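Local atomic coordinates of putative hydrolase YdeN (Bacillus subtilis, PDB entry 1UXO), a protein that probably acts as a serine hydrolase of the alpha/beta-hydrolase fold, although its natural substrate is not established. Residues Leu58-Leu63 / Glu84-Arg89; Asn66-Ala71 / Asp181-Tyr186; Gly75-Leu80 / Glu113-Ser118; Ile95-Gly100 / Gln152-Ala157; Pro106-Leu111 / Asp139-Phe144. The protein carries 2 engineered substitutions. All blocks are in the same frame, centred on the assembly; numbering follows the deposited sequence.

Contact 1. Residues Leu58-Leu63 / Glu84-Arg89; sequences LYQHTL and EHLQLR
The first torsions of two leucines set up this contact. Leu63 has its CG anti to the carbonyl carbon (chi1 -54°), whereas Leu86 has its CG anti to the backbone N (chi1 -159°), and the two side chains cross obliquely with Leu63 CD1 3.6 Å from Leu86 CD2. Both segments are helix-to-strand connections of the alpha/beta-hydrolase fold: 58-63 leads from helix 49-57 to strand 67-72. Residues 84-89 lead from the end of helix 75-84 to strand 92-98. They run into neighbouring strands of the parallel sheet, so the contact joins two adjacent loops away from the predicted catalytic residues. Leu86 is buried and works as a fork. While CD2 meets Leu63, its other methyl, CD1, lies 3.7 Å from Gln60 CG, the two side chains sliding past each other in opposite directions. Gln60 was modelled in two conformers, so this second touch is less certain than the first, and it involves the aliphatic part of the chain. No hydrogen bond spans the segments; the grip is purely apolar and modest in area. Phe82 of helix 75-84 extends it, since both Gln60 and Leu63 also rest on that side chain. Polar order belongs instead to the short 3-10 turn at 60-62. There Tyr59 O accepts from both the backbone and the side chain of Thr62, with Thr62 N 2.9 Å from Tyr59 O. The hydroxyl, which also bonds with Tyr8 OH, approaches in the carbonyl plane, Thr62 OG1 lying 2.7 Å from Tyr59 O.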
# COMPACT_ATOMS: atom_id res chain seq x y z
N LEU A 58 -9.48 11.29 7.28
CA LEU A 58 -9.71 11.35 8.74
C LEU A 58 -8.40 11.38 9.53
O LEU A 58 -8.41 11.82 10.68
CB LEU A 58 -10.51 10.15 9.23
CG LEU A 58 -11.93 10.04 8.70
CD1 LEU A 58 -12.53 8.72 9.05
CD2 LEU A 58 -12.84 11.17 9.14
N TYR A 59 -7.32 10.89 8.88
CA TYR A 59 -5.99 10.72 9.47
C TYR A 59 -4.96 11.75 8.97
O TYR A 59 -3.81 11.75 9.37
CB TYR A 59 -5.51 9.30 9.16
CG TYR A 59 -6.36 8.30 9.84
CD1 TYR A 59 -6.12 7.94 11.13
CD2 TYR A 59 -7.48 7.75 9.20
CE1 TYR A 59 -6.93 7.02 11.79
CE2 TYR A 59 -8.32 6.81 9.86
CZ TYR A 59 -8.01 6.45 11.15
OH TYR A 59 -8.79 5.54 11.86
N GLN A 60 -5.42 12.64 8.10
CA GLN A 60 -4.57 13.48 7.29
C GLN A 60 -3.68 14.38 8.15
O GLN A 60 -2.49 14.63 7.86
CB GLN A 60 -5.56 14.29 6.46
CG GLN A 60 -5.20 15.08 5.35
CD GLN A 60 -6.47 15.54 4.70
OE1 GLN A 60 -7.09 16.54 5.13
NE2 GLN A 60 -6.92 14.79 3.71
N HIS A 61 -4.25 14.82 9.26
CA HIS A 61 -3.53 15.74 10.16
C HIS A 61 -2.38 15.06 10.90
O HIS A 61 -1.54 15.74 11.49
CB HIS A 61 -4.52 16.35 11.15
CG HIS A 61 -5.11 15.34 12.09
ND1 HIS A 61 -6.30 14.68 11.82
CD2 HIS A 61 -4.64 14.81 13.25
CE1 HIS A 61 -6.56 13.84 12.80
NE2 HIS A 61 -5.57 13.90 13.68
N THR A 62 -2.32 13.72 10.88
CA THR A 62 -1.25 12.98 11.55
C THR A 62 -0.07 12.64 10.64
O THR A 62 0.86 12.00 11.09
CB THR A 62 -1.78 11.64 12.14
OG1 THR A 62 -2.06 10.71 11.07
CG2 THR A 62 -3.15 11.82 12.84
N LEU A 63 -0.10 13.03 9.37
CA LEU A 63 0.88 12.52 8.42
C LEU A 63 2.05 13.46 8.37
O LEU A 63 1.88 14.64 8.05
CB LEU A 63 0.32 12.44 7.02
CG LEU A 63 -0.97 11.68 6.83
CD1 LEU A 63 -1.46 11.88 5.40
CD2 LEU A 63 -0.82 10.21 7.17
N GLU A 84 -1.76 12.33 -4.33
CA GLU A 84 -1.84 13.35 -5.39
C GLU A 84 -2.49 14.61 -4.93
O GLU A 84 -2.10 15.69 -5.35
CB GLU A 84 -2.70 12.90 -6.57
CG GLU A 84 -2.07 12.02 -7.54
CD GLU A 84 -2.98 11.74 -8.74
OE1 GLU A 84 -4.20 11.56 -8.58
OE2 GLU A 84 -2.45 11.70 -9.87
N HIS A 85 -3.50 14.49 -4.07
CA HIS A 85 -4.27 15.66 -3.67
C HIS A 85 -3.90 16.21 -2.28
O HIS A 85 -4.52 17.13 -1.80
CB HIS A 85 -5.76 15.31 -3.76
CG HIS A 85 -6.27 15.27 -5.17
ND1 HIS A 85 -7.40 14.56 -5.53
CD2 HIS A 85 -5.78 15.81 -6.32
CE1 HIS A 85 -7.59 14.69 -6.84
NE2 HIS A 85 -6.63 15.44 -7.34
N LEU A 86 -2.82 15.68 -1.69
CA LEU A 86 -2.41 16.09 -0.35
C LEU A 86 -1.42 17.25 -0.41
O LEU A 86 -0.42 17.20 -1.12
CB LEU A 86 -1.73 14.89 0.29
CG LEU A 86 -1.64 14.84 1.79
CD1 LEU A 86 -3.04 15.04 2.38
CD2 LEU A 86 -1.06 13.48 2.21
N GLN A 87 -1.70 18.32 0.34
CA GLN A 87 -0.76 19.42 0.53
C GLN A 87 0.16 19.04 1.66
O GLN A 87 -0.29 18.89 2.82
CB GLN A 87 -1.45 20.75 0.86
CG GLN A 87 -0.42 21.84 1.18
CD GLN A 87 -0.62 23.23 0.54
OE1 GLN A 87 -1.62 23.91 0.85
NE2 GLN A 87 0.37 23.69 -0.30
N LEU A 88 1.42 18.84 1.35
CA LEU A 88 2.40 18.38 2.34
C LEU A 88 3.50 19.40 2.47
O LEU A 88 3.98 19.94 1.47
CB LEU A 88 3.03 17.08 1.88
CG LEU A 88 2.18 15.80 1.96
CD1 LEU A 88 2.88 14.63 1.25
CD2 LEU A 88 1.89 15.46 3.41
N ARG A 89 3.90 19.66 3.70
CA ARG A 89 5.02 20.57 3.97
C ARG A 89 6.34 19.86 3.67
O ARG A 89 7.34 20.47 3.31
CB ARG A 89 5.00 20.97 5.44

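Contact 2. Residues Asn66-Ala71 / Asp181-Tyr186; sequences NTYLVA and DVLTSY
The side chains of Tyr68 and Tyr186 run past each other in opposite directions: Tyr68 CD1 comes in at the edge of the Tyr186 ring, near its plane, 3.8 Å from Tyr186 CD2. Tyr68 CE1 is equally near the base of that side chain, 3.8 Å from Tyr186 CB. Leu183 slants across Tyr68 nearer its backbone, Leu183 CD1 lying 3.8 Å from Tyr68 CB; with CG anti to the backbone N (chi1 -172°), the leucine swings its methyls in to the strand. Its second methyl, CD2, makes a looser touch, 4.3 Å from Val70 CG2. One face of the Tyr186 ring lies against its own helix, with Val182 O 3.4 Å above the ring plane and offset toward the rim. Strand 67-71 and helix segment 181-186 run nearly antiparallel, at 164°, their axes 10.7 Å apart at closest: a helix laid on one face of the central parallel sheet of the three-layer alpha/beta/alpha sandwich. Tyr68 and Val70 serve this face, while Leu69 between them packs on Ile79 of helix 75-84. Phe187 meets Tyr68 edge-to-face, and His130 stacks on Tyr186. Replacing Tyr68 by an alanine would probably open a gap between strand and helix and leave Leu183 CD1 and the Tyr186 edge without their shared support. With every touching residue buried and no hydrogen bond across, cohesion here rests on dispersion and the exclusion of water.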
# COMPACT_ATOMS: atom_id res chain seq x y z
N ASN A 66 7.87 11.30 9.54
CA ASN A 66 8.08 9.96 10.11
C ASN A 66 6.84 9.05 10.06
O ASN A 66 6.72 8.09 10.84
CB ASN A 66 8.66 10.07 11.53
CG ASN A 66 10.03 10.83 11.55
OD1 ASN A 66 10.14 11.92 12.14
ND2 ASN A 66 11.02 10.28 10.87
N THR A 67 5.98 9.31 9.08
CA THR A 67 4.82 8.45 8.78
C THR A 67 5.11 7.59 7.60
O THR A 67 5.65 8.07 6.58
CB THR A 67 3.59 9.30 8.55
OG1 THR A 67 3.42 10.18 9.67
CG2 THR A 67 2.27 8.48 8.49
N TYR A 68 4.65 6.32 7.68
CA TYR A 68 4.86 5.35 6.61
C TYR A 68 3.57 4.65 6.29
O TYR A 68 2.80 4.29 7.19
CB TYR A 68 5.88 4.30 7.02
CG TYR A 68 7.24 4.88 7.31
CD1 TYR A 68 8.27 4.84 6.38
CD2 TYR A 68 7.48 5.49 8.52
CE1 TYR A 68 9.50 5.43 6.66
CE2 TYR A 68 8.71 6.09 8.80
CZ TYR A 68 9.71 6.04 7.86
OH TYR A 68 10.91 6.61 8.16
N LEU A 69 3.30 4.47 5.01
CA LEU A 69 2.08 3.83 4.57
C LEU A 69 2.41 2.51 3.86
O LEU A 69 3.18 2.49 2.89
CB LEU A 69 1.29 4.75 3.61
CG LEU A 69 1.10 6.23 3.98
CD1 LEU A 69 0.42 7.04 2.88
CD2 LEU A 69 0.27 6.28 5.29
N VAL A 70 1.81 1.43 4.33
CA VAL A 70 1.94 0.11 3.75
C VAL A 70 0.56 -0.26 3.25
O VAL A 70 -0.39 -0.31 4.02
CB VAL A 70 2.42 -0.91 4.79
CG1 VAL A 70 2.45 -2.36 4.20
CG2 VAL A 70 3.77 -0.48 5.33
N ALA A 71 0.45 -0.57 1.98
CA ALA A 71 -0.85 -0.88 1.39
C ALA A 71 -0.79 -2.18 0.64
O ALA A 71 0.28 -2.56 0.15
CB ALA A 71 -1.25 0.25 0.45
N ASP A 181 10.94 -6.06 6.93
CA ASP A 181 12.36 -5.78 6.73
C ASP A 181 12.62 -4.56 5.79
O ASP A 181 13.48 -3.71 6.09
CB ASP A 181 13.09 -7.00 6.22
CG ASP A 181 13.28 -8.08 7.32
OD1 ASP A 181 13.45 -7.74 8.53
OD2 ASP A 181 13.29 -9.27 7.06
N VAL A 182 11.85 -4.46 4.72
CA VAL A 182 11.97 -3.29 3.80
C VAL A 182 11.62 -2.02 4.56
O VAL A 182 12.34 -1.02 4.52
CB VAL A 182 11.16 -3.47 2.53
CG1 VAL A 182 11.14 -2.16 1.73
CG2 VAL A 182 11.75 -4.62 1.68
N LEU A 183 10.53 -2.07 5.32
CA LEU A 183 10.11 -0.95 6.14
C LEU A 183 11.17 -0.53 7.13
O LEU A 183 11.53 0.66 7.26
CB LEU A 183 8.78 -1.33 6.86
CG LEU A 183 8.07 -0.25 7.62
CD1 LEU A 183 7.71 0.94 6.71
CD2 LEU A 183 6.87 -0.84 8.33
N THR A 184 11.68 -1.51 7.86
CA THR A 184 12.67 -1.23 8.87
C THR A 184 13.95 -0.60 8.29
O THR A 184 14.60 0.22 8.96
CB THR A 184 12.93 -2.54 9.67
OG1 THR A 184 11.75 -2.80 10.46
CG2 THR A 184 14.06 -2.38 10.71
N SER A 185 14.32 -0.98 7.08
CA SER A 185 15.51 -0.41 6.42
C SER A 185 15.33 1.10 6.19
O SER A 185 16.30 1.89 6.25
CB SER A 185 15.84 -1.17 5.14
OG SER A 185 15.01 -0.79 4.04
N TYR A 186 14.09 1.52 5.99
CA TYR A 186 13.80 2.93 5.87
C TYR A 186 14.10 3.70 7.15
O TYR A 186 14.39 4.92 7.09
CB TYR A 186 12.34 3.16 5.59
CG TYR A 186 11.77 2.66 4.29
CD1 TYR A 186 12.57 2.16 3.25
CD2 TYR A 186 10.40 2.74 4.08
CE1 TYR A 186 11.98 1.70 2.05
CE2 TYR A 186 9.83 2.38 2.91
CZ TYR A 186 10.65 1.84 1.90
OH TYR A 186 10.01 1.50 0.74

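Contact 3. Residues Gly75-Leu80 / Glu113-Ser118; sequences GCPAIL and EFTQGS
The ring of Phe114 turns its edge to helix 75-84: Ala78 CB sits near the ring plane, 4.2 Å from Phe114 CE1 and about as far from CD1. Trp52 of helix 49-57 meets the same phenylalanine edge-to-face, and Leu49 and Leu74 also touch it. The pyrrolidine of Pro77, puckered rather than flat, is met by the loop backbone, with Pro77 CB 3.7 Å from Phe114 O. Thr115 lies beside this proline, both side chains pointing the same way. Its CG2 stands anti to the carbonyl carbon, which lays the methyl along the ring, Thr115 CG2 being 3.7 Å from Pro77 CB. Phe101 packs on both Pro77 and Thr115. No hydrogen bond crosses between the segments, and all four touching residues are buried. Farther along the loop, Gly117 O and Ser118 O bond to the guanidinium of Arg81, a second tie to the same helix. Helix 75-84 starts just after Ser73, the predicted nucleophile, whose side chain is about 7 Å from that of Pro77. Strand 67-72, the sharp turn at that serine and this helix have the strand-turn-helix form of the nucleophile elbow characteristic of alpha/beta hydrolases, consistent with the predicted role of Ser73.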
# COMPACT_ATOMS: atom_id res chain seq x y z
N GLY A 75 -5.69 -1.01 -1.96
CA GLY A 75 -5.24 0.10 -1.12
C GLY A 75 -4.15 0.93 -1.75
O GLY A 75 -3.97 2.10 -1.40
N CYS A 76 -3.38 0.30 -2.62
CA CYS A 76 -2.30 0.98 -3.36
C CYS A 76 -2.79 2.15 -4.22
O CYS A 76 -2.33 3.29 -3.97
CB CYS A 76 -1.42 -0.03 -4.10
SG CYS A 76 -0.67 -1.27 -3.01
N PRO A 77 -3.65 1.93 -5.23
CA PRO A 77 -4.10 3.07 -6.03
C PRO A 77 -4.87 4.08 -5.19
O PRO A 77 -4.84 5.29 -5.46
CB PRO A 77 -4.96 2.44 -7.14
CG PRO A 77 -5.35 1.06 -6.60
CD PRO A 77 -4.15 0.66 -5.80
N ALA A 78 -5.52 3.62 -4.14
CA ALA A 78 -6.17 4.52 -3.25
C ALA A 78 -5.22 5.50 -2.56
O ALA A 78 -5.44 6.71 -2.60
CB ALA A 78 -6.98 3.75 -2.20
N ILE A 79 -4.14 5.00 -2.01
CA ILE A 79 -3.22 5.92 -1.34
C ILE A 79 -2.46 6.77 -2.40
O ILE A 79 -2.10 7.89 -2.11
CB ILE A 79 -2.25 5.20 -0.35
CG1 ILE A 79 -1.37 4.20 -1.01
CG2 ILE A 79 -2.99 4.66 0.92
CD1 ILE A 79 -0.13 3.84 0.01
N LEU A 80 -2.27 6.25 -3.63
CA LEU A 80 -1.66 7.07 -4.70
C LEU A 80 -2.55 8.28 -5.04
O LEU A 80 -2.07 9.44 -5.17
CB LEU A 80 -1.35 6.24 -5.97
CG LEU A 80 -0.30 5.14 -5.83
CD1 LEU A 80 -0.20 4.34 -7.09
CD2 LEU A 80 1.03 5.69 -5.40
N GLU A 113 -12.76 2.29 -11.13
CA GLU A 113 -12.79 3.68 -10.78
C GLU A 113 -11.57 4.08 -9.96
O GLU A 113 -11.20 5.24 -9.95
CB GLU A 113 -14.08 4.08 -10.07
CG GLU A 113 -14.20 3.68 -8.66
CD GLU A 113 -15.51 4.16 -8.08
OE1 GLU A 113 -16.54 4.24 -8.82
OE2 GLU A 113 -15.53 4.45 -6.90
N PHE A 114 -10.93 3.11 -9.30
CA PHE A 114 -9.76 3.40 -8.45
C PHE A 114 -8.50 3.75 -9.26
O PHE A 114 -7.61 4.39 -8.74
CB PHE A 114 -9.48 2.21 -7.54
CG PHE A 114 -10.32 2.20 -6.29
CD1 PHE A 114 -9.79 2.57 -5.08
CD2 PHE A 114 -11.66 1.85 -6.35
CE1 PHE A 114 -10.55 2.54 -3.97
CE2 PHE A 114 -12.42 1.83 -5.26
CZ PHE A 114 -11.88 2.17 -4.05
N THR A 115 -8.45 3.31 -10.52
CA THR A 115 -7.30 3.51 -11.40
C THR A 115 -7.60 4.22 -12.71
O THR A 115 -6.70 4.40 -13.53
CB THR A 115 -6.65 2.15 -11.75
OG1 THR A 115 -7.62 1.27 -12.35
CG2 THR A 115 -6.15 1.45 -10.52
N GLN A 116 -8.81 4.66 -12.93
CA GLN A 116 -9.07 5.31 -14.19
C GLN A 116 -8.44 6.70 -14.12
O GLN A 116 -8.48 7.35 -13.07
CB GLN A 116 -10.54 5.31 -14.56
CG GLN A 116 -11.26 6.45 -14.13
CD GLN A 116 -12.75 6.36 -14.47
OE1 GLN A 116 -13.57 6.73 -13.66
NE2 GLN A 116 -13.08 5.82 -15.63
N GLY A 117 -7.75 7.02 -15.19
CA GLY A 117 -7.07 8.27 -15.36
C GLY A 117 -5.59 8.12 -15.01
O GLY A 117 -5.23 7.30 -14.18
N SER A 118 -4.75 8.88 -15.67
CA SER A 118 -3.33 8.95 -15.30
C SER A 118 -3.08 9.52 -13.90
O SER A 118 -3.87 10.24 -13.34
CB SER A 118 -2.56 9.77 -16.30
OG SER A 118 -2.70 9.20 -17.56

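Contact 4. Residues Ile95-Gly100 / Gln152-Ala157; sequences IILVSG and QQIDAA
Leu97 and Ile154 reach toward each other tip to tip, methyl against methyl, with Leu97 CD1 3.8 Å from Ile154 CD1. The contact lies where strand 92-98 of the parallel alpha/beta-hydrolase sheet faces the C-terminal end of helix 144-153, which closes in a Schellman motif. Ile154 holds CG1 in the crowded position between its backbone N and carbonyl carbon (chi1 68°), and with CG2 turned aside, the long branch carries CD1 in to the sheet. That same methyl is shared with Ile95, two residues back along the strand, though less closely: Ile95 CD1 is 4.4 Å from Ile154 CD1. The Leu97-Ile154 methyl pair is the tight part; all three residues of this small apolar cluster are buried, and His121 and Ile124 of helix 121-127 pack on Ile154 as well. Beyond it the segments part. Ala156 turns its CB toward the strand, yet Ala156 CB stays 6.3 Å from Leu97 CD1, and Gln152, Asp155 and Ala157 lie at the exposed surface. Asp155 takes the positive phi of the C-prime position, and Asp155 N makes a weak bond of 3.4 Å to Gln152 O as the helix ends. On the sheet side, the strand finishes in a type II turn from Leu97 to Gly100, where a side chain on the glycine would collide with Leu97 CB. The outer loop is tied down by polar atoms instead: Arg131 of strand 128-136 donates from NE to Ile154 O and from NH2 to Asp155 O.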
# COMPACT_ATOMS: atom_id res chain seq x y z
N ILE A 95 6.38 4.80 1.49
CA ILE A 95 5.26 3.95 1.10
C ILE A 95 5.78 2.61 0.59
O ILE A 95 6.86 2.50 -0.05
CB ILE A 95 4.37 4.61 0.01
CG1 ILE A 95 5.13 4.86 -1.29
CG2 ILE A 95 3.68 5.87 0.49
CD1 ILE A 95 4.25 5.49 -2.39
N ILE A 96 5.05 1.56 0.93
CA ILE A 96 5.30 0.25 0.41
C ILE A 96 4.00 -0.26 -0.17
O ILE A 96 2.97 -0.31 0.52
CB ILE A 96 5.80 -0.68 1.49
CG1 ILE A 96 7.12 -0.18 2.08
CG2 ILE A 96 6.05 -2.04 0.93
CD1 ILE A 96 7.63 -1.06 3.26
N LEU A 97 4.04 -0.61 -1.43
CA LEU A 97 2.85 -1.01 -2.18
C LEU A 97 2.94 -2.48 -2.49
O LEU A 97 3.61 -2.88 -3.44
CB LEU A 97 2.70 -0.18 -3.44
CG LEU A 97 2.86 1.33 -3.23
CD1 LEU A 97 2.80 2.10 -4.55
CD2 LEU A 97 1.78 1.84 -2.30
N VAL A 98 2.25 -3.29 -1.67
CA VAL A 98 2.21 -4.73 -1.88
C VAL A 98 1.15 -5.10 -2.91
O VAL A 98 -0.02 -4.81 -2.73
CB VAL A 98 2.01 -5.50 -0.57
CG1 VAL A 98 2.24 -6.96 -0.79
CG2 VAL A 98 3.00 -4.97 0.47
N SER A 99 1.61 -5.69 -4.01
CA SER A 99 0.77 -5.99 -5.18
C SER A 99 0.15 -4.75 -5.74
O SER A 99 -1.03 -4.77 -6.14
CB SER A 99 -0.27 -7.00 -4.82
OG SER A 99 0.32 -8.09 -4.19
N GLY A 100 0.92 -3.66 -5.75
CA GLY A 100 0.43 -2.38 -6.24
C GLY A 100 0.17 -2.35 -7.74
O GLY A 100 0.85 -3.04 -8.55
N GLN A 152 8.36 1.39 -11.93
CA GLN A 152 9.07 2.30 -12.85
C GLN A 152 8.49 3.70 -12.88
O GLN A 152 9.23 4.71 -12.90
CB GLN A 152 9.08 1.74 -14.27
CG GLN A 152 9.79 0.44 -14.43
CD GLN A 152 9.49 -0.29 -15.71
OE1 GLN A 152 8.52 0.03 -16.44
NE2 GLN A 152 10.27 -1.34 -15.97
N GLN A 153 7.18 3.79 -12.95
CA GLN A 153 6.50 5.09 -13.04
C GLN A 153 6.78 5.99 -11.82
O GLN A 153 6.87 7.23 -11.94
CB GLN A 153 5.00 4.85 -13.16
CG GLN A 153 4.62 4.27 -14.49
CD GLN A 153 3.17 3.93 -14.58
OE1 GLN A 153 2.59 3.37 -13.63
NE2 GLN A 153 2.55 4.28 -15.72
N ILE A 154 6.88 5.37 -10.65
CA ILE A 154 7.12 6.11 -9.41
C ILE A 154 8.51 5.89 -8.80
O ILE A 154 8.69 6.19 -7.64
CB ILE A 154 6.00 5.89 -8.32
CG1 ILE A 154 6.00 4.44 -7.78
CG2 ILE A 154 4.62 6.33 -8.87
CD1 ILE A 154 5.22 4.28 -6.47
N ASP A 155 9.48 5.46 -9.60
CA ASP A 155 10.85 5.28 -9.15
C ASP A 155 10.92 4.63 -7.76
O ASP A 155 11.54 5.15 -6.82
CB ASP A 155 11.65 6.60 -9.18
CG ASP A 155 13.11 6.37 -8.86
OD1 ASP A 155 13.65 5.26 -9.24
OD2 ASP A 155 13.83 7.22 -8.21
N ALA A 156 10.28 3.47 -7.68
CA ALA A 156 10.25 2.65 -6.47
C ALA A 156 11.12 1.39 -6.65
O ALA A 156 11.15 0.83 -7.71
CB ALA A 156 8.85 2.23 -6.16
N ALA A 157 11.77 0.95 -5.58
CA ALA A 157 12.47 -0.33 -5.52
C ALA A 157 11.45 -1.44 -5.65
O ALA A 157 10.43 -1.43 -4.95
CB ALA A 157 13.17 -0.47 -4.18

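Contact 5. Residues Pro106-Leu111 / Asp139-Phe144; sequences PTLQML and DQIVPF
Ile141, Thr107 and Leu108, in that order, have the most surface buried here, where the loop after strand 92-98 meets the predicted acid loop of the alpha/beta-hydrolase triad, built on an Asx turn at Asp139. Ile141 has CG2 anti to its backbone N, which sends this methyl across to Leu108, whose CD1 lies 3.8 Å from Ile141 CG2. Ile141 also touches His166, the predicted catalytic histidine, so the patch borders the probable active site. Thr107 makes no direct bond to the opposite loop, Thr107 OG1 standing 4.1 Å from Ile141 O. A water bridges the backbones instead: it accepts from Thr107 N at 3.1 Å and donates to Ile141 O at 2.7 Å. This is a surface contact, carried by one methyl pair and one bridging water. Behind Ile141, Asp139 fixes the turn. Its OD2 bonds to His166 ND1, while OD1 grips two backbone amides at once, which, with the bond from OD2, restrains the rotation of the carboxylate. Ile141 N, 2.8 Å from Asp139 OD1, meets it nearly along the C-O axis; Val142 N, 3.0 Å from Asp139 OD1, reaches it from above the carboxylate plane, 67° out of it.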
# COMPACT_ATOMS: atom_id res chain seq x y z
N PRO A 106 -7.96 -6.63 -15.38
CA PRO A 106 -8.93 -7.34 -16.21
C PRO A 106 -9.87 -8.29 -15.47
O PRO A 106 -11.02 -8.43 -15.91
CB PRO A 106 -8.05 -8.07 -17.22
CG PRO A 106 -6.85 -7.24 -17.27
CD PRO A 106 -6.58 -6.83 -15.86
N THR A 107 -9.44 -8.91 -14.38
CA THR A 107 -10.32 -9.86 -13.71
C THR A 107 -11.21 -9.19 -12.66
O THR A 107 -12.07 -9.85 -12.10
CB THR A 107 -9.60 -11.03 -13.12
OG1 THR A 107 -8.74 -10.56 -12.09
CG2 THR A 107 -8.69 -11.73 -14.17
N LEU A 108 -10.99 -7.90 -12.39
CA LEU A 108 -11.76 -7.11 -11.41
C LEU A 108 -12.07 -5.70 -11.97
O LEU A 108 -11.70 -4.67 -11.41
CB LEU A 108 -10.96 -7.01 -10.11
CG LEU A 108 -10.95 -8.28 -9.24
CD1 LEU A 108 -10.00 -8.12 -8.02
CD2 LEU A 108 -12.35 -8.59 -8.72
N GLN A 109 -12.76 -5.67 -13.10
CA GLN A 109 -13.10 -4.41 -13.76
C GLN A 109 -14.09 -3.54 -12.92
O GLN A 109 -14.11 -2.30 -13.03
CB GLN A 109 -13.56 -4.70 -15.23
CG GLN A 109 -12.38 -5.11 -16.13
CD GLN A 109 -12.71 -5.33 -17.62
OE1 GLN A 109 -13.84 -5.29 -17.98
NE2 GLN A 109 -11.70 -5.58 -18.44
N MSE A 110 -14.83 -4.19 -12.01
CA MSE A 110 -15.70 -3.49 -11.07
C MSE A 110 -14.96 -2.47 -10.20
O MSE A 110 -15.58 -1.61 -9.56
CB MSE A 110 -16.34 -4.52 -10.11
CG MSE A 110 -15.31 -5.53 -9.42
SE MSE A 110 -16.31 -6.42 -7.99
CE MSE A 110 -16.79 -4.88 -6.65
N LEU A 111 -13.64 -2.57 -10.16
CA LEU A 111 -12.78 -1.69 -9.37
C LEU A 111 -12.11 -0.61 -10.22
O LEU A 111 -11.23 0.11 -9.73
CB LEU A 111 -11.73 -2.55 -8.63
CG LEU A 111 -12.17 -3.75 -7.78
CD1 LEU A 111 -10.92 -4.40 -7.09
CD2 LEU A 111 -13.18 -3.31 -6.73
N ASP A 139 1.18 -13.99 -9.30
CA ASP A 139 -0.08 -13.33 -8.98
C ASP A 139 -1.05 -13.34 -10.19
O ASP A 139 -0.73 -12.88 -11.29
CB ASP A 139 0.22 -11.88 -8.57
CG ASP A 139 -0.93 -11.22 -7.77
OD1 ASP A 139 -2.14 -11.51 -8.03
OD2 ASP A 139 -0.68 -10.41 -6.86
N GLN A 140 -2.20 -13.96 -9.99
CA GLN A 140 -3.21 -14.03 -11.01
C GLN A 140 -4.30 -12.95 -10.86
O GLN A 140 -5.26 -12.92 -11.66
CB GLN A 140 -3.84 -15.43 -10.95
CG GLN A 140 -2.84 -16.63 -11.16
CD GLN A 140 -2.18 -16.54 -12.48
OE1 GLN A 140 -2.88 -16.42 -13.51
NE2 GLN A 140 -0.83 -16.48 -12.48
N ILE A 141 -4.19 -12.08 -9.87
CA ILE A 141 -5.16 -10.98 -9.68
C ILE A 141 -4.57 -9.66 -10.15
O ILE A 141 -5.14 -8.97 -10.99
CB ILE A 141 -5.63 -10.89 -8.22
CG1 ILE A 141 -6.38 -12.18 -7.82
CG2 ILE A 141 -6.53 -9.64 -8.09
CD1 ILE A 141 -6.66 -12.33 -6.33
N VAL A 142 -3.39 -9.33 -9.60
CA VAL A 142 -2.57 -8.21 -10.06
C VAL A 142 -1.35 -8.76 -10.82
O VAL A 142 -0.38 -9.20 -10.22
CB VAL A 142 -2.09 -7.32 -8.91
CG1 VAL A 142 -1.32 -6.14 -9.48
CG2 VAL A 142 -3.28 -6.76 -8.12
N PRO A 143 -1.36 -8.73 -12.13
CA PRO A 143 -0.22 -9.28 -12.88
C PRO A 143 1.05 -8.59 -12.48
O PRO A 143 1.10 -7.35 -12.26
CB PRO A 143 -0.59 -9.04 -14.34
CG PRO A 143 -2.07 -8.90 -14.30
CD PRO A 143 -2.43 -8.22 -13.02
N PHE A 144 2.08 -9.40 -12.28
CA PHE A 144 3.40 -8.90 -11.94
C PHE A 144 3.88 -7.73 -12.76
O PHE A 144 4.44 -6.76 -12.21
CB PHE A 144 4.46 -10.04 -11.98
CG PHE A 144 5.85 -9.56 -11.61
CD1 PHE A 144 6.17 -9.33 -10.28
CD2 PHE A 144 6.82 -9.37 -12.60
CE1 PHE A 144 7.46 -8.89 -9.95
CE2 PHE A 144 8.12 -8.97 -12.26
CZ PHE A 144 8.41 -8.69 -10.96
O HOH W 1 -6.61 -9.12 -13.20

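Contacts 2 and 4 share the sheet, their centres about 12 Å apart: strands 67-72 and 92-98 are neighbours, with Ala71 O 2.8 Å from Val98 N in a probable hydrogen bond. Contact 2 packs on one face; contacts 3 and 4 lie on the other, where Cys76 SG is 3.6 Å from Leu97 CB. Contact 4 passes on to contact 5 at the strand end, Ser99 OG being 3.7 Å from Asp139 OD2. Contact 5 holds the predicted triad residue Asp139, and its Ile141 side chain is about 3 Å from that of His166 and about 5 Å from that of Ser73. Contacts 1 and 5 lie on opposite sides of the chain's centre, their own centres about 29 Å apart.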